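Local coordinates for protein beta-glycosidase (Bacteroides caccae, PDB 6T2R) that probably cleaves beta-galactosidic linkages within mucin O-glycans as an endo-acting family 16 glycoside hydrolase of the human gut microbiota, at residues Phe105-Ala119 with Asp248-Gln262. Residues are numbered along the deposited sequence; the frame is centred on the assembly and turned at random.
Sequences FHGGRIEVRARLHGA and DLPVEMEVDWVRHYQ. With SO4 (sulfate ion), chain B.
Strands 108-116 and 251-262 pair antiparallel, their axes 4.6 Å apart at closest and running at 166°, as neighbouring strands of the beta-sandwich (jelly roll) characteristic of glycoside hydrolase family 16. A classic beta bulge interrupts the register where D256 and W257 both face R113: R113 N donates to W257 O, while R113 O accepts from D256 N. The R113 side chain exploits both bulge residues. R113 CB sits over the face of the W257 six-membered ring, 3.6 Å from its centroid, in a CH-pi contact, and R259 NE lies over the opposite face. With CG anti to the backbone N (chi1 176°), the extended arginine runs alongside D256, and R113 NH1 forms a salt bridge to D256 OD2 (2.6 Å) on the anti side of the carboxylate but tilted out of its plane.

Beyond the bulge, R115 grips E254 side-on, NE to OE2 and NH2 to OE1. H117 NE2 reaches E254 OE2 at 2.6 Å from the opposite face of the carboxylate, so two donors fix this oxygen and would probably favour the ionised form. On the reverse side of the sheet, V112 CG1 meets V255 CG1 at 3.7 Å, and V112 CG2 lies against V258 CG2. Strand 187-195 flanks 108-116 on its other edge.

At the far end, the edge of the F105 ring points into the face of H260, with planes at 73°. H260 ND1 donates to R109 O from above the carbonyl plane, sharing this acceptor with Y261 N. A sulfate, probably from the crystallisation liquor, is held by H106, Q262 and H260, whose NE2 lies 2.6 Å from sulfate O1.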
loop_
_atom_site.group_PDB
_atom_site.type_symbol
_atom_site.label_atom_id
_atom_site.label_comp_id
_atom_site.label_asym_id
_atom_site.label_seq_id
_atom_site.Cartn_x
_atom_site.Cartn_y
_atom_site.Cartn_z
ATOM N N PHE A 105 -5.381 10.455 4.228
ATOM C CA PHE A 105 -4.019 11.018 4.281
ATOM C C PHE A 105 -3.942 12.185 3.298
ATOM O O PHE A 105 -4.265 11.953 2.126
ATOM C CB PHE A 105 -3.024 9.905 4.004
ATOM C CG PHE A 105 -3.135 8.802 5.023
ATOM C CD1 PHE A 105 -4.117 7.832 4.908
ATOM C CD2 PHE A 105 -2.275 8.750 6.106
ATOM C CE1 PHE A 105 -4.258 6.841 5.864
ATOM C CE2 PHE A 105 -2.375 7.724 7.034
ATOM C CZ PHE A 105 -3.390 6.793 6.923
ATOM N N HIS A 106 -3.607 13.383 3.793
ATOM C CA HIS A 106 -3.392 14.624 3.006
ATOM C C HIS A 106 -1.894 14.765 2.760
ATOM O O HIS A 106 -1.209 15.396 3.578
ATOM C CB HIS A 106 -3.982 15.839 3.751
ATOM C CG HIS A 106 -5.449 15.707 3.993
ATOM N ND1 HIS A 106 -5.980 14.936 5.054
ATOM C CD2 HIS A 106 -6.500 16.186 3.310
ATOM C CE1 HIS A 106 -7.292 14.973 4.996
ATOM N NE2 HIS A 106 -7.634 15.717 3.932
ATOM N N GLY A 107 -1.405 14.110 1.720
ATOM C CA GLY A 107 0.019 14.082 1.363
ATOM C C GLY A 107 0.887 13.694 2.548
ATOM O O GLY A 107 0.522 12.774 3.271
ATOM N N GLY A 108 1.996 14.397 2.747
ATOM C CA GLY A 108 3.005 14.049 3.752
ATOM C C GLY A 108 3.724 12.758 3.409
ATOM O O GLY A 108 3.739 12.357 2.219
ATOM N N ARG A 109 4.329 12.153 4.434
ATOM C CA ARG A 109 5.166 10.931 4.354
ATOM C C ARG A 109 4.339 9.810 4.960
ATOM O O ARG A 109 3.904 9.958 6.093
ATOM C CB ARG A 109 6.485 11.158 5.100
ATOM C CG ARG A 109 7.202 9.896 5.558
ATOM C CD ARG A 109 8.650 10.137 5.961
ATOM N NE ARG A 109 9.481 10.632 4.879
ATOM C CZ ARG A 109 10.759 10.964 4.998
ATOM N NH1 ARG A 109 11.359 10.843 6.163
ATOM N NH2 ARG A 109 11.441 11.407 3.957
ATOM N N ILE A 110 4.057 8.770 4.203
ATOM C CA ILE A 110 3.386 7.554 4.727
ATOM C C ILE A 110 4.436 6.467 4.790
ATOM O O ILE A 110 5.087 6.223 3.736
ATOM C CB ILE A 110 2.191 7.184 3.843
ATOM C CG1 ILE A 110 1.241 8.370 3.708
ATOM C CG2 ILE A 110 1.485 5.997 4.432
ATOM C CD1 ILE A 110 0.031 8.108 2.844
ATOM N N GLU A 111 4.605 5.844 5.953
ATOM C CA GLU A 111 5.597 4.752 6.106
ATOM C C GLU A 111 4.915 3.586 6.799
ATOM O O GLU A 111 4.058 3.812 7.714
ATOM C CB GLU A 111 6.829 5.108 6.936
ATOM C CG GLU A 111 7.683 6.203 6.353
ATOM C CD GLU A 111 8.834 6.610 7.274
ATOM O OE1 GLU A 111 8.695 6.435 8.470
ATOM O OE2 GLU A 111 9.868 7.091 6.778
ATOM N N VAL A 112 5.257 2.393 6.335
ATOM C CA VAL A 112 4.737 1.129 6.920
ATOM C C VAL A 112 5.932 0.214 7.141
ATOM O O VAL A 112 6.725 -0.012 6.162
ATOM C CB VAL A 112 3.669 0.493 6.008
ATOM C CG1 VAL A 112 3.133 -0.812 6.583
ATOM C CG2 VAL A 112 2.535 1.466 5.744
ATOM N N ARG A 113 6.024 -0.349 8.339
ATOM C CA ARG A 113 7.117 -1.290 8.675
ATOM C C ARG A 113 6.525 -2.703 8.704
ATOM O O ARG A 113 5.545 -2.960 9.467
ATOM C CB ARG A 113 7.820 -0.850 9.966
ATOM C CG ARG A 113 8.896 -1.835 10.401
ATOM C CD ARG A 113 9.644 -1.374 11.634
ATOM N NE ARG A 113 10.931 -2.049 11.758
ATOM C CZ ARG A 113 11.209 -3.005 12.651
ATOM N NH1 ARG A 113 10.282 -3.456 13.479
ATOM N NH2 ARG A 113 12.403 -3.556 12.662
ATOM N N ALA A 114 7.085 -3.600 7.897
ATOM C CA ALA A 114 6.479 -4.909 7.603
ATOM C C ALA A 114 7.581 -5.914 7.352
ATOM O O ALA A 114 8.634 -5.539 6.753
ATOM C CB ALA A 114 5.578 -4.822 6.388
ATOM N N ARG A 115 7.296 -7.156 7.739
ATOM C CA ARG A 115 8.146 -8.325 7.446
ATOM C C ARG A 115 7.351 -9.239 6.512
ATOM O O ARG A 115 6.203 -9.517 6.828
ATOM C CB ARG A 115 8.579 -8.980 8.759
ATOM C CG ARG A 115 9.410 -10.244 8.556
ATOM C CD ARG A 115 10.282 -10.631 9.749
ATOM N NE ARG A 115 9.422 -10.911 10.869
ATOM C CZ ARG A 115 9.759 -10.849 12.155
ATOM N NH1 ARG A 115 10.967 -10.491 12.535
ATOM N NH2 ARG A 115 8.851 -11.089 13.074
ATOM N N LEU A 116 7.960 -9.680 5.412
ATOM C CA LEU A 116 7.315 -10.504 4.357
ATOM C C LEU A 116 7.888 -11.912 4.409
ATOM O O LEU A 116 8.995 -12.043 4.955
ATOM C CB LEU A 116 7.577 -9.860 2.987
ATOM C CG LEU A 116 7.157 -8.395 2.869
ATOM C CD1 LEU A 116 7.356 -7.863 1.463
ATOM C CD2 LEU A 116 5.700 -8.201 3.295
ATOM N N HIS A 117 7.180 -12.856 3.772
ATOM C CA HIS A 117 7.516 -14.303 3.673
ATOM C C HIS A 117 7.322 -14.781 2.226
ATOM O O HIS A 117 6.219 -14.628 1.714
ATOM C CB HIS A 117 6.694 -15.108 4.690
ATOM C CG HIS A 117 6.901 -14.651 6.096
ATOM N ND1 HIS A 117 7.891 -15.187 6.912
ATOM C CD2 HIS A 117 6.301 -13.673 6.811
ATOM C CE1 HIS A 117 7.902 -14.542 8.063
ATOM N NE2 HIS A 117 6.923 -13.606 8.036
ATOM N N GLY A 118 8.376 -15.323 1.594
ATOM C CA GLY A 118 8.338 -15.891 0.236
ATOM C C GLY A 118 7.256 -16.950 0.100
ATOM O O GLY A 118 7.062 -17.713 1.028
ATOM N N ALA A 119 6.568 -16.955 -1.039
ATOM C CA ALA A 119 5.557 -17.936 -1.474
ATOM C C ALA A 119 5.296 -17.700 -2.962
ATOM O O ALA A 119 5.110 -16.541 -3.354
ATOM C CB ALA A 119 4.278 -17.781 -0.687
ATOM N N ASP A 248 3.279 -23.614 -0.669
ATOM C CA ASP A 248 3.911 -22.430 -0.023
ATOM C C ASP A 248 2.900 -21.723 0.879
ATOM O O ASP A 248 3.262 -20.645 1.440
ATOM C CB ASP A 248 4.426 -21.441 -1.068
ATOM C CG ASP A 248 5.748 -21.831 -1.690
ATOM O OD1 ASP A 248 6.419 -22.784 -1.186
ATOM O OD2 ASP A 248 6.110 -21.177 -2.651
ATOM N N LEU A 249 1.690 -22.281 1.023
ATOM C CA LEU A 249 0.650 -21.703 1.908
ATOM C C LEU A 249 0.497 -22.554 3.169
ATOM O O LEU A 249 0.820 -23.733 3.170
ATOM C CB LEU A 249 -0.664 -21.613 1.133
ATOM C CG LEU A 249 -0.562 -20.898 -0.214
ATOM C CD1 LEU A 249 -1.939 -20.718 -0.812
ATOM C CD2 LEU A 249 0.130 -19.555 -0.095
ATOM N N PRO A 250 -0.001 -21.959 4.278
ATOM C CA PRO A 250 -0.395 -20.546 4.303
ATOM C C PRO A 250 0.822 -19.606 4.326
ATOM O O PRO A 250 1.936 -20.041 4.591
ATOM C CB PRO A 250 -1.211 -20.448 5.597
ATOM C CG PRO A 250 -0.544 -21.446 6.507
ATOM C CD PRO A 250 -0.207 -22.597 5.582
ATOM N N VAL A 251 0.601 -18.338 3.975
ATOM C CA VAL A 251 1.669 -17.306 3.956
ATOM C C VAL A 251 1.149 -16.078 4.697
ATOM O O VAL A 251 -0.089 -15.827 4.671
ATOM C CB VAL A 251 2.109 -17.019 2.518
ATOM C CG1 VAL A 251 1.051 -16.240 1.746
ATOM C CG2 VAL A 251 3.452 -16.314 2.503
ATOM N N GLU A 252 2.055 -15.384 5.385
ATOM C CA GLU A 252 1.718 -14.153 6.137
ATOM C C GLU A 252 2.583 -12.973 5.695
ATOM O O GLU A 252 3.660 -13.179 5.119
ATOM C CB GLU A 252 1.994 -14.247 7.634
ATOM C CG GLU A 252 1.931 -15.621 8.195
ATOM C CD GLU A 252 2.091 -15.575 9.696
ATOM O OE1 GLU A 252 1.257 -16.169 10.371
ATOM O OE2 GLU A 252 2.976 -14.861 10.168
ATOM N N MET A 253 2.061 -11.778 5.939
ATOM C CA MET A 253 2.843 -10.526 6.035
ATOM C C MET A 253 2.552 -10.022 7.435
ATOM O O MET A 253 1.416 -10.217 7.899
ATOM C CB MET A 253 2.449 -9.467 5.008
ATOM C CG MET A 253 0.970 -9.133 4.993
ATOM S SD MET A 253 0.498 -7.899 3.726
ATOM C CE MET A 253 1.964 -6.851 3.775
ATOM N N GLU A 254 3.575 -9.507 8.096
ATOM C CA GLU A 254 3.485 -8.970 9.477
ATOM C C GLU A 254 3.714 -7.474 9.399
ATOM O O GLU A 254 4.721 -7.048 8.792
ATOM C CB GLU A 254 4.552 -9.596 10.375
ATOM C CG GLU A 254 4.784 -11.057 10.068
ATOM C CD GLU A 254 5.947 -11.658 10.818
ATOM O OE1 GLU A 254 5.895 -11.642 12.061
ATOM O OE2 GLU A 254 6.887 -12.161 10.137
ATOM N N VAL A 255 2.829 -6.723 10.024
ATOM C CA VAL A 255 2.922 -5.248 10.029
ATOM C C VAL A 255 3.105 -4.770 11.468
ATOM O O VAL A 255 2.182 -4.925 12.300
ATOM C CB VAL A 255 1.695 -4.636 9.354
ATOM C CG1 VAL A 255 1.877 -3.151 9.125
ATOM C CG2 VAL A 255 1.378 -5.363 8.052
ATOM N N ASP A 256 4.264 -4.167 11.697
ATOM C CA ASP A 256 4.668 -3.550 12.979
ATOM C C ASP A 256 3.909 -2.239 13.178
ATOM O O ASP A 256 3.358 -2.048 14.297
ATOM C CB ASP A 256 6.183 -3.368 12.979
ATOM C CG ASP A 256 6.784 -3.032 14.326
ATOM O OD1 ASP A 256 6.059 -3.105 15.338
ATOM O OD2 ASP A 256 7.970 -2.681 14.329
ATOM N N TRP A 257 3.899 -1.343 12.173
ATOM C CA TRP A 257 3.247 -0.007 12.331
ATOM C C TRP A 257 3.045 0.720 11.002
ATOM O O TRP A 257 3.690 0.388 9.988
ATOM C CB TRP A 257 3.982 0.929 13.333
ATOM C CG TRP A 257 5.476 1.066 13.170
ATOM C CD1 TRP A 257 6.427 0.534 14.005
ATOM C CD2 TRP A 257 6.220 1.809 12.174
ATOM N NE1 TRP A 257 7.685 0.849 13.563
ATOM C CE2 TRP A 257 7.592 1.644 12.462
ATOM C CE3 TRP A 257 5.871 2.567 11.046
ATOM C CZ2 TRP A 257 8.602 2.202 11.678
ATOM C CZ3 TRP A 257 6.868 3.105 10.259
ATOM C CH2 TRP A 257 8.211 2.957 10.589
ATOM N N VAL A 258 2.196 1.744 11.069
ATOM C CA VAL A 258 2.020 2.768 10.016
ATOM C C VAL A 258 2.322 4.090 10.673
ATOM O O VAL A 258 1.745 4.330 11.746
ATOM C CB VAL A 258 0.596 2.778 9.450
ATOM C CG1 VAL A 258 0.449 3.817 8.351
ATOM C CG2 VAL A 258 0.195 1.401 8.957
ATOM N N ARG A 259 3.139 4.922 10.026
ATOM C CA ARG A 259 3.410 6.296 10.530
ATOM C C ARG A 259 3.169 7.293 9.412
ATOM O O ARG A 259 3.496 7.017 8.265
ATOM C CB ARG A 259 4.810 6.451 11.133
ATOM C CG ARG A 259 4.973 5.707 12.453
ATOM C CD ARG A 259 6.452 5.521 12.743
ATOM N NE ARG A 259 6.688 4.862 14.015
ATOM C CZ ARG A 259 7.881 4.502 14.429
ATOM N NH1 ARG A 259 8.950 4.769 13.706
ATOM N NH2 ARG A 259 8.019 3.882 15.569
ATOM N N HIS A 260 2.558 8.407 9.792
ATOM C CA HIS A 260 2.230 9.524 8.900
ATOM C C HIS A 260 2.910 10.753 9.468
ATOM O O HIS A 260 2.667 11.062 10.629
ATOM C CB HIS A 260 0.711 9.626 8.765
ATOM C CG HIS A 260 0.279 10.631 7.774
ATOM N ND1 HIS A 260 0.962 10.829 6.632
ATOM C CD2 HIS A 260 -0.760 11.488 7.779
ATOM C CE1 HIS A 260 0.359 11.761 5.929
ATOM N NE2 HIS A 260 -0.704 12.194 6.627
ATOM N N TYR A 261 3.781 11.375 8.678
ATOM C CA TYR A 261 4.462 12.640 9.022
ATOM C C TYR A 261 4.005 13.758 8.079
ATOM O O TYR A 261 3.566 13.481 6.919
ATOM C CB TYR A 261 5.967 12.434 8.927
ATOM C CG TYR A 261 6.556 11.373 9.821
ATOM C CD1 TYR A 261 6.603 10.031 9.456
ATOM C CD2 TYR A 261 7.152 11.738 11.020
ATOM C CE1 TYR A 261 7.195 9.074 10.272
ATOM C CE2 TYR A 261 7.734 10.792 11.854
ATOM C CZ TYR A 261 7.767 9.461 11.480
ATOM O OH TYR A 261 8.393 8.585 12.321
ATOM N N GLN A 262 4.161 14.997 8.546
ATOM C CA GLN A 262 4.043 16.212 7.714
ATOM C C GLN A 262 5.302 17.052 7.928
ATOM O O GLN A 262 5.800 17.105 9.066
ATOM C CB GLN A 262 2.806 17.028 8.088
ATOM C CG GLN A 262 1.494 16.353 7.774
ATOM C CD GLN A 262 1.210 16.284 6.299
ATOM O OE1 GLN A 262 2.036 16.687 5.479
ATOM N NE2 GLN A 262 0.063 15.706 5.972
HETATM S S SO4 B . -3.167 14.439 7.709
HETATM O O1 SO4 B . -2.825 13.639 6.535
HETATM O O2 SO4 B . -3.237 13.582 8.880
HETATM O O3 SO4 B . -4.442 15.046 7.494
HETATM O O4 SO4 B . -2.143 15.432 7.924
HETATM O O HOH W 1 4.696 -11.745 2.926
HETATM O O HOH W 2 5.699 -19.889 2.071
#